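Local coordinates for putative uncharacterized protein pf13_0012 (Plasmodium falciparum, PDB 2VWA) that binds phosphatidylethanolamine in its soluble domain and, as a sporozoite membrane protein, is probably needed for liver-stage development of the malaria parasite, at residues K22-F27 against N78-D83; Q36-H41 against M54-K59. One frame throughout, in Å; residues are numbered along the deposited sequence.

Interaction 1. Residues K22-F27 against N78-D83; sequences KRYNNF and NKAVMD. With PTY (phosphatidylethanolamine), chain G.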
loop_
_atom_site.group_PDB
_atom_site.type_symbol
_atom_site.label_atom_id
_atom_site.label_comp_id
_atom_site.label_asym_id
_atom_site.label_seq_id
_atom_site.Cartn_x
_atom_site.Cartn_y
_atom_site.Cartn_z
ATOM N N LYS A 22 4.565 16.463 -5.419
ATOM C CA LYS A 22 3.334 16.275 -6.186
ATOM C C LYS A 22 3.109 14.827 -6.700
ATOM O O LYS A 22 2.049 14.238 -6.502
ATOM C CB LYS A 22 3.236 17.307 -7.323
ATOM C CG LYS A 22 2.870 18.697 -6.831
ATOM C CD LYS A 22 2.712 19.693 -7.979
ATOM C CE LYS A 22 2.197 21.060 -7.468
ATOM N NZ LYS A 22 3.279 21.783 -6.684
ATOM N N ARG A 23 4.116 14.266 -7.354
ATOM C CA ARG A 23 4.079 12.895 -7.775
ATOM C C ARG A 23 3.968 11.896 -6.628
ATOM O O ARG A 23 3.187 10.941 -6.726
ATOM C CB ARG A 23 5.263 12.587 -8.659
ATOM C CG ARG A 23 4.890 12.869 -10.087
ATOM C CD ARG A 23 6.048 12.999 -11.022
ATOM N NE ARG A 23 6.776 11.763 -11.306
ATOM C CZ ARG A 23 6.295 10.753 -12.010
ATOM N NH1 ARG A 23 5.057 10.792 -12.445
ATOM N NH2 ARG A 23 7.039 9.698 -12.262
ATOM N N TYR A 24 4.721 12.124 -5.554
ATOM C CA TYR A 24 4.666 11.277 -4.364
ATOM C C TYR A 24 3.259 11.292 -3.778
ATOM O O TYR A 24 2.697 10.233 -3.554
ATOM C CB TYR A 24 5.655 11.729 -3.288
ATOM C CG TYR A 24 5.435 11.003 -1.994
ATOM C CD1 TYR A 24 5.948 9.743 -1.812
ATOM C CD2 TYR A 24 4.670 11.553 -0.962
ATOM C CE1 TYR A 24 5.724 9.051 -0.668
ATOM C CE2 TYR A 24 4.434 10.850 0.198
ATOM C CZ TYR A 24 4.973 9.600 0.329
ATOM O OH TYR A 24 4.802 8.829 1.467
ATOM N N ASN A 25 2.693 12.474 -3.548
ATOM C CA ASN A 25 1.362 12.571 -2.942
ATOM C C ASN A 25 0.282 11.962 -3.812
ATOM O O ASN A 25 -0.638 11.337 -3.295
ATOM C CB ASN A 25 0.949 14.012 -2.586
ATOM C CG ASN A 25 1.727 14.609 -1.406
ATOM O OD1 ASN A 25 1.796 15.839 -1.289
ATOM N ND2 ASN A 25 2.316 13.769 -0.540
ATOM N N ASN A 26 0.366 12.171 -5.124
ATOM C CA ASN A 26 -0.649 11.680 -6.015
ATOM C C ASN A 26 -0.565 10.154 -6.025
ATOM O O ASN A 26 -1.577 9.487 -5.881
ATOM C CB ASN A 26 -0.474 12.297 -7.410
ATOM C CG ASN A 26 -1.162 11.469 -8.521
ATOM O OD1 ASN A 26 -2.378 11.539 -8.692
ATOM N ND2 ASN A 26 -0.378 10.676 -9.256
ATOM N N PHE A 27 0.645 9.609 -6.163
ATOM C CA PHE A 27 0.917 8.167 -6.032
ATOM C C PHE A 27 0.340 7.565 -4.759
ATOM O O PHE A 27 -0.281 6.517 -4.793
ATOM C CB PHE A 27 2.431 7.906 -6.031
ATOM C CG PHE A 27 2.799 6.454 -5.838
ATOM C CD1 PHE A 27 2.868 5.588 -6.929
ATOM C CD2 PHE A 27 3.063 5.945 -4.563
ATOM C CE1 PHE A 27 3.195 4.222 -6.745
ATOM C CE2 PHE A 27 3.357 4.580 -4.377
ATOM C CZ PHE A 27 3.430 3.721 -5.485
ATOM N N ASN A 78 9.405 3.570 1.945
ATOM C CA ASN A 78 9.125 3.379 3.381
ATOM C C ASN A 78 8.102 4.364 3.947
ATOM O O ASN A 78 7.264 4.007 4.773
ATOM C CB ASN A 78 10.413 3.435 4.207
ATOM C CG ASN A 78 11.434 2.385 3.782
ATOM O OD1 ASN A 78 11.082 1.342 3.226
ATOM N ND2 ASN A 78 12.719 2.672 4.014
ATOM N N LYS A 79 8.156 5.613 3.510
ATOM C CA LYS A 79 7.170 6.575 3.945
ATOM C C LYS A 79 5.755 6.216 3.341
ATOM O O LYS A 79 4.727 6.353 4.002
ATOM C CB LYS A 79 7.668 7.976 3.591
ATOM C CG LYS A 79 6.816 9.110 4.101
ATOM C CD LYS A 79 7.557 10.456 4.090
ATOM C CE LYS A 79 6.570 11.618 3.786
ATOM N NZ LYS A 79 7.083 12.545 2.682
ATOM N N ALA A 80 5.723 5.676 2.127
ATOM C CA ALA A 80 4.458 5.334 1.507
ATOM C C ALA A 80 3.766 4.143 2.205
ATOM O O ALA A 80 2.538 4.133 2.349
ATOM C CB ALA A 80 4.641 5.081 0.012
ATOM N N VAL A 81 4.569 3.164 2.623
ATOM C CA VAL A 81 4.156 2.002 3.408
ATOM C C VAL A 81 3.562 2.428 4.731
ATOM O O VAL A 81 2.458 2.027 5.079
ATOM C CB VAL A 81 5.358 1.075 3.699
ATOM C CG1 VAL A 81 5.011 0.010 4.797
ATOM C CG2 VAL A 81 5.848 0.409 2.411
HETATM N N MSE A 82 4.277 3.270 5.461
HETATM C CA MSE A 82 3.725 3.845 6.693
HETATM C C MSE A 82 2.359 4.520 6.451
HETATM O O MSE A 82 1.437 4.391 7.262
HETATM C CB MSE A 82 4.724 4.816 7.337
HETATM C CG MSE A 82 5.939 4.132 7.969
HETATM SE SE MSE A 82 5.388 2.625 9.156
HETATM C CE MSE A 82 4.297 3.670 10.454
ATOM N N ASP A 83 2.235 5.214 5.322
ATOM C CA ASP A 83 1.015 5.915 4.993
ATOM C C ASP A 83 -0.121 4.933 4.734
ATOM O O ASP A 83 -1.204 5.085 5.246
ATOM C CB ASP A 83 1.251 6.836 3.794
ATOM C CG ASP A 83 0.074 7.744 3.513
ATOM O OD1 ASP A 83 -1.023 7.244 3.144
ATOM O OD2 ASP A 83 0.233 8.980 3.657
HETATM C C1 PTY G . -15.110 5.702 1.264
HETATM C C2 PTY G . -18.871 0.785 1.799
HETATM C C3 PTY G . -17.477 0.228 1.520
HETATM O O4 PTY G . -14.154 6.760 1.327
HETATM C C5 PTY G . -15.900 3.678 2.474
HETATM C C6 PTY G . -14.702 4.593 2.227
HETATM O O7 PTY G . -14.244 5.165 3.458
HETATM C C8 PTY G . -13.075 4.505 4.048
HETATM O O10 PTY G . -13.035 3.287 4.116
HETATM C C11 PTY G . -11.917 5.318 4.593
HETATM C C12 PTY G . -12.421 6.285 5.664
HETATM C C13 PTY G . -11.313 6.797 6.582
HETATM C C14 PTY G . -10.447 7.864 5.918
HETATM C C15 PTY G . -10.806 9.273 6.385
HETATM C C16 PTY G . -10.278 10.334 5.420
HETATM C C17 PTY G . -8.847 10.722 5.785
HETATM C C18 PTY G . -8.256 11.738 4.814
HETATM C C19 PTY G . -7.049 12.432 5.435
HETATM C C20 PTY G . -5.751 12.006 4.753
HETATM C C21 PTY G . -4.877 11.141 5.656
HETATM C C22 PTY G . -4.043 11.987 6.616
HETATM C C23 PTY G . -2.563 12.006 6.245
HETATM C C24 PTY G . -1.745 11.035 7.097
HETATM C C25 PTY G . -0.471 10.660 6.347
HETATM C C26 PTY G . 0.253 9.460 6.950
HETATM C C27 PTY G . 1.656 9.400 6.365
HETATM C C28 PTY G . 2.667 8.719 7.277
HETATM C C29 PTY G . 3.935 8.435 6.494
HETATM C C30 PTY G . -14.548 8.107 1.720
HETATM C C31 PTY G . -14.840 8.436 3.170
HETATM O O30 PTY G . -14.635 8.965 0.857
HETATM C C32 PTY G . -13.749 9.326 3.758
HETATM C C33 PTY G . -14.237 10.007 5.034
HETATM C C34 PTY G . -13.905 11.499 5.042
HETATM C C35 PTY G . -14.022 12.072 6.455
HETATM C C36 PTY G . -14.793 13.390 6.447
HETATM C C37 PTY G . -13.877 14.575 6.733
HETATM C C38 PTY G . -14.356 15.827 6.005
HETATM C C39 PTY G . -13.393 16.238 4.892
HETATM C C40 PTY G . -12.768 17.608 5.168
HETATM C C41 PTY G . -11.455 17.788 4.408
HETATM C C42 PTY G . -10.265 17.899 5.361
HETATM C C43 PTY G . -9.149 18.748 4.757
HETATM C C44 PTY G . -7.800 18.070 4.903
HETATM P P1 PTY G . -16.092 2.154 0.281
HETATM O O11 PTY G . -16.955 0.786 0.309
HETATM O O12 PTY G . -14.820 1.886 -0.493
HETATM O O13 PTY G . -17.002 3.274 -0.177
HETATM O O14 PTY G . -15.695 2.416 1.833
HETATM N N1 PTY G . -19.854 -0.266 1.615
HETATM O O HOH W 1 3.058 9.506 3.332
#

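Interaction 2. Residues Q36-H41 against M54-K59; sequences QKHFEH and MEYMQK. With PTY (phosphatidylethanolamine), chain G.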
loop_
_atom_site.group_PDB
_atom_site.type_symbol
_atom_site.label_atom_id
_atom_site.label_comp_id
_atom_site.label_asym_id
_atom_site.label_seq_id
_atom_site.Cartn_x
_atom_site.Cartn_y
_atom_site.Cartn_z
ATOM N N GLN A 36 -7.143 -0.193 -0.507
ATOM C CA GLN A 36 -8.444 -0.131 0.130
ATOM C C GLN A 36 -9.388 -1.122 -0.557
ATOM O O GLN A 36 -10.005 -1.964 0.104
ATOM C CB GLN A 36 -9.000 1.279 0.047
ATOM C CG GLN A 36 -10.414 1.359 0.563
ATOM C CD GLN A 36 -10.883 2.760 0.791
ATOM O OE1 GLN A 36 -10.093 3.708 0.959
ATOM N NE2 GLN A 36 -12.188 2.906 0.821
ATOM N N LYS A 37 -9.499 -1.027 -1.884
ATOM C CA LYS A 37 -10.298 -2.006 -2.634
ATOM C C LYS A 37 -9.862 -3.446 -2.434
ATOM O O LYS A 37 -10.716 -4.320 -2.314
ATOM C CB LYS A 37 -10.324 -1.711 -4.122
ATOM C CG LYS A 37 -11.256 -0.598 -4.472
ATOM C CD LYS A 37 -10.688 0.116 -5.687
ATOM C CE LYS A 37 -11.577 1.259 -6.119
ATOM N NZ LYS A 37 -11.439 1.398 -7.598
ATOM N N HIS A 38 -8.557 -3.703 -2.420
ATOM C CA HIS A 38 -8.091 -5.053 -2.135
ATOM C C HIS A 38 -8.481 -5.491 -0.721
ATOM O O HIS A 38 -8.947 -6.601 -0.521
ATOM C CB HIS A 38 -6.592 -5.189 -2.346
ATOM C CG HIS A 38 -6.109 -6.606 -2.287
ATOM N ND1 HIS A 38 -5.622 -7.181 -1.130
ATOM C CD2 HIS A 38 -6.050 -7.569 -3.242
ATOM C CE1 HIS A 38 -5.277 -8.434 -1.378
ATOM N NE2 HIS A 38 -5.518 -8.692 -2.652
ATOM N N PHE A 39 -8.322 -4.605 0.253
ATOM C CA PHE A 39 -8.595 -4.947 1.646
ATOM C C PHE A 39 -10.071 -5.172 1.931
ATOM O O PHE A 39 -10.425 -5.956 2.800
ATOM C CB PHE A 39 -8.058 -3.851 2.537
ATOM C CG PHE A 39 -8.206 -4.107 4.007
ATOM C CD1 PHE A 39 -7.270 -4.891 4.685
ATOM C CD2 PHE A 39 -9.244 -3.505 4.730
ATOM C CE1 PHE A 39 -7.365 -5.079 6.056
ATOM C CE2 PHE A 39 -9.365 -3.690 6.098
ATOM C CZ PHE A 39 -8.431 -4.469 6.773
ATOM N N GLU A 40 -10.927 -4.492 1.181
ATOM C CA GLU A 40 -12.341 -4.535 1.431
ATOM C C GLU A 40 -12.906 -5.809 0.844
ATOM O O GLU A 40 -13.984 -6.206 1.204
ATOM C CB GLU A 40 -13.018 -3.288 0.871
ATOM C CG GLU A 40 -12.932 -2.091 1.838
ATOM C CD GLU A 40 -13.491 -0.759 1.269
ATOM O OE1 GLU A 40 -13.780 -0.674 0.036
ATOM O OE2 GLU A 40 -13.625 0.214 2.059
ATOM N N HIS A 41 -12.141 -6.478 -0.011
ATOM C CA HIS A 41 -12.619 -7.671 -0.689
ATOM C C HIS A 41 -12.148 -8.913 0.038
ATOM O O HIS A 41 -12.633 -10.018 -0.192
ATOM C CB HIS A 41 -12.164 -7.654 -2.156
ATOM C CG HIS A 41 -12.460 -8.914 -2.912
ATOM N ND1 HIS A 41 -13.747 -9.344 -3.180
ATOM C CD2 HIS A 41 -11.629 -9.820 -3.490
ATOM C CE1 HIS A 41 -13.696 -10.470 -3.873
ATOM N NE2 HIS A 41 -12.425 -10.778 -4.074
HETATM N N MSE A 54 2.918 -5.473 7.492
HETATM C CA MSE A 54 3.915 -4.645 6.802
HETATM C C MSE A 54 4.311 -5.182 5.425
HETATM O O MSE A 54 4.341 -4.437 4.441
HETATM C CB MSE A 54 5.162 -4.509 7.671
HETATM C CG MSE A 54 4.862 -3.858 8.991
HETATM SE SE MSE A 54 4.479 -1.938 8.736
HETATM C CE MSE A 54 6.023 -1.241 9.752
ATOM N N GLU A 55 4.601 -6.477 5.373
ATOM C CA GLU A 55 4.963 -7.147 4.138
ATOM C C GLU A 55 3.864 -6.996 3.062
ATOM O O GLU A 55 4.155 -6.783 1.875
ATOM C CB GLU A 55 5.271 -8.597 4.462
ATOM C CG GLU A 55 5.609 -9.474 3.283
ATOM C CD GLU A 55 5.798 -10.943 3.711
ATOM O OE1 GLU A 55 6.957 -11.299 4.051
ATOM O OE2 GLU A 55 4.788 -11.711 3.707
ATOM N N TYR A 56 2.606 -7.073 3.500
ATOM C CA TYR A 56 1.459 -6.822 2.672
ATOM C C TYR A 56 1.438 -5.409 2.076
ATOM O O TYR A 56 1.159 -5.228 0.883
ATOM C CB TYR A 56 0.217 -7.083 3.497
ATOM C CG TYR A 56 -1.084 -6.694 2.866
ATOM C CD1 TYR A 56 -1.436 -7.152 1.592
ATOM C CD2 TYR A 56 -1.984 -5.890 3.564
ATOM C CE1 TYR A 56 -2.649 -6.802 1.021
ATOM C CE2 TYR A 56 -3.200 -5.540 3.011
ATOM C CZ TYR A 56 -3.527 -5.996 1.748
ATOM O OH TYR A 56 -4.737 -5.642 1.212
HETATM N N MSE A 57 1.743 -4.400 2.878
HETATM C CA MSE A 57 1.760 -3.062 2.317
HETATM C C MSE A 57 2.950 -2.802 1.411
HETATM O O MSE A 57 2.794 -2.146 0.394
HETATM C CB MSE A 57 1.601 -1.991 3.371
HETATM C CG MSE A 57 1.551 -2.521 4.736
HETATM SE SE MSE A 57 0.120 -1.588 5.640
HETATM C CE MSE A 57 -0.609 -3.036 6.733
ATOM N N GLN A 58 4.110 -3.341 1.779
ATOM C CA GLN A 58 5.305 -3.278 0.952
ATOM C C GLN A 58 5.081 -3.895 -0.423
ATOM O O GLN A 58 5.367 -3.272 -1.437
ATOM C CB GLN A 58 6.468 -3.981 1.630
ATOM C CG GLN A 58 7.268 -3.104 2.558
ATOM C CD GLN A 58 8.759 -3.427 2.518
ATOM O OE1 GLN A 58 9.194 -4.453 3.051
ATOM N NE2 GLN A 58 9.553 -2.551 1.883
ATOM N N LYS A 59 4.550 -5.113 -0.453
ATOM C CA LYS A 59 4.302 -5.804 -1.723
ATOM C C LYS A 59 3.416 -4.960 -2.602
ATOM O O LYS A 59 3.595 -4.933 -3.818
ATOM C CB LYS A 59 3.684 -7.180 -1.517
ATOM C CG LYS A 59 4.621 -8.225 -0.951
ATOM C CD LYS A 59 3.898 -9.548 -0.974
ATOM C CE LYS A 59 4.554 -10.579 -0.086
ATOM N NZ LYS A 59 5.712 -11.192 -0.765
HETATM C C1 PTY G . -15.110 5.702 1.264
HETATM C C2 PTY G . -18.871 0.785 1.799
HETATM C C3 PTY G . -17.477 0.228 1.520
HETATM O O4 PTY G . -14.154 6.760 1.327
HETATM C C5 PTY G . -15.900 3.678 2.474
HETATM C C6 PTY G . -14.702 4.593 2.227
HETATM O O7 PTY G . -14.244 5.165 3.458
HETATM C C8 PTY G . -13.075 4.505 4.048
HETATM O O10 PTY G . -13.035 3.287 4.116
HETATM C C11 PTY G . -11.917 5.318 4.593
HETATM C C12 PTY G . -12.421 6.285 5.664
HETATM C C13 PTY G . -11.313 6.797 6.582
HETATM C C14 PTY G . -10.447 7.864 5.918
HETATM C C15 PTY G . -10.806 9.273 6.385
HETATM C C16 PTY G . -10.278 10.334 5.420
HETATM C C17 PTY G . -8.847 10.722 5.785
HETATM C C18 PTY G . -8.256 11.738 4.814
HETATM C C19 PTY G . -7.049 12.432 5.435
HETATM C C20 PTY G . -5.751 12.006 4.753
HETATM C C21 PTY G . -4.877 11.141 5.656
HETATM C C22 PTY G . -4.043 11.987 6.616
HETATM C C23 PTY G . -2.563 12.006 6.245
HETATM C C24 PTY G . -1.745 11.035 7.097
HETATM C C25 PTY G . -0.471 10.660 6.347
HETATM C C26 PTY G . 0.253 9.460 6.950
HETATM C C27 PTY G . 1.656 9.400 6.365
HETATM C C28 PTY G . 2.667 8.719 7.277
HETATM C C29 PTY G . 3.935 8.435 6.494
HETATM C C30 PTY G . -14.548 8.107 1.720
HETATM C C31 PTY G . -14.840 8.436 3.170
HETATM O O30 PTY G . -14.635 8.965 0.857
HETATM C C32 PTY G . -13.749 9.326 3.758
HETATM C C33 PTY G . -14.237 10.007 5.034
HETATM C C34 PTY G . -13.905 11.499 5.042
HETATM C C35 PTY G . -14.022 12.072 6.455
HETATM C C36 PTY G . -14.793 13.390 6.447
HETATM C C37 PTY G . -13.877 14.575 6.733
HETATM C C38 PTY G . -14.356 15.827 6.005
HETATM C C39 PTY G . -13.393 16.238 4.892
HETATM C C40 PTY G . -12.768 17.608 5.168
HETATM C C41 PTY G . -11.455 17.788 4.408
HETATM C C42 PTY G . -10.265 17.899 5.361
HETATM C C43 PTY G . -9.149 18.748 4.757
HETATM C C44 PTY G . -7.800 18.070 4.903
HETATM P P1 PTY G . -16.092 2.154 0.281
HETATM O O11 PTY G . -16.955 0.786 0.309
HETATM O O12 PTY G . -14.820 1.886 -0.493
HETATM O O13 PTY G . -17.002 3.274 -0.177
HETATM O O14 PTY G . -15.695 2.416 1.833
HETATM N N1 PTY G . -19.854 -0.266 1.615
#

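Interaction 1. Residues K22-F27 against N78-D83
Tyr24 and Ala80 mark the closest approach of the two backbones, their CA atoms 8.4 Å apart, so the gap between helices 21-41 and 74-99 is spanned by side chains. These helices belong to the all-helical soluble domain of UIS3, and here the tyrosine ring does most of the bridging. Its chi1 of 171° sets CG anti to the backbone N and sends the ring out to helix 74-99, where OH comes to 3.3 Å from Lys79 CG. Tyr24 CE1 packs 4.2 Å from Ala80 CB, which stands oblique to the ring. Lys79 bends at chi3 and chi4, which brings its ammonium beside CE2; NZ lies 4.6 Å from the Tyr24 ring centroid and 32° off the ring normal, an off-centre cation-pi contact.

The polar link is made through water. One molecule, in the plane of the Tyr24 ring at its edge, is hydrogen-bonded to Tyr24 OH at 2.6 Å and donates a hydrogen bond of 2.9 Å to Asp83 OD2. This oxygen also forms a salt bridge with Arg32, so the water links the tyrosine to a carboxylate that already has a charged partner. Lys79, Met82 and Asp83 line the lipid site, meeting the far end of one acyl chain: Asp83 OD2 is 3.1 Å from C27 of phosphatidylethanolamine, and the terminal C29 lies 3.3 Å from Lys79 O.

Interaction 2. Residues Q36-H41 against M54-K59
His38 ND1 and Tyr56 OH share a hydrogen bond of 2.9 Å, fairly straight at 159°, in which either could be the donor. The bond is made edge to edge: ND1 lies in the plane of the tyrosine ring, and OH lies near the plane of the imidazole. The two rings therefore meet by their rims without stacking, with centroids 5.8 Å apart and planes inclined at 43°. In His38, CG stands anti to the backbone N (chi1 -170°), which swings the imidazole out from helix 21-41 to the phenol.

Tyr56 reaches across a wide gap, for the nearest CA atoms, those of Phe39 and Tyr56, are 10.3 Å apart. Its OH also lies 4.0 Å from Phe39 CB, and Tyr56 CE2 packs loosely at 4.4 Å from Phe39 CD1. This is an interhelical contact of the small helical bundle, joining helix 21-41 to helix 54-67. Around it, His50 meets the tyrosine edge-to-face, while Val91 of helix 74-99 packs on Phe39.

On another side of segment 36-41, Gln36 and Glu40 meet the lipid headgroup. Gln36, its chain extended, makes a weak hydrogen bond from NE2 to phosphate oxygen O12 of phosphatidylethanolamine at 3.1 Å. NE2 also donates to Glu40 OE2, 3.3 Å away, approaching from above the carboxylate plane, and at its other end the amide is held by His87 bonding to Gln36 OE1. Glu40 OE1 comes within 2.8 Å of O12, a closeness that might favour a proton shared between them if no cation offsets the charge.

Overall arrangement
Helix 21-41 takes part in both contacts, pairing near its start with helix 74-99 in interaction 1 and near its other end with helix 54-67 in interaction 2, which is nested along the chain inside the loop closed by the first. Both are buried contacts in which a tyrosine spans the gap, but interaction 2 has a direct hydrogen bond where interaction 1 relies on water and a cation-pi approach. Their lipid contacts differ likewise: the first meets an acyl-chain end, the second the phosphate. The centres lie about 15 Å apart, yet the second segments pack directly, with Val81 CG2 3.8 Å from Gln58 CG.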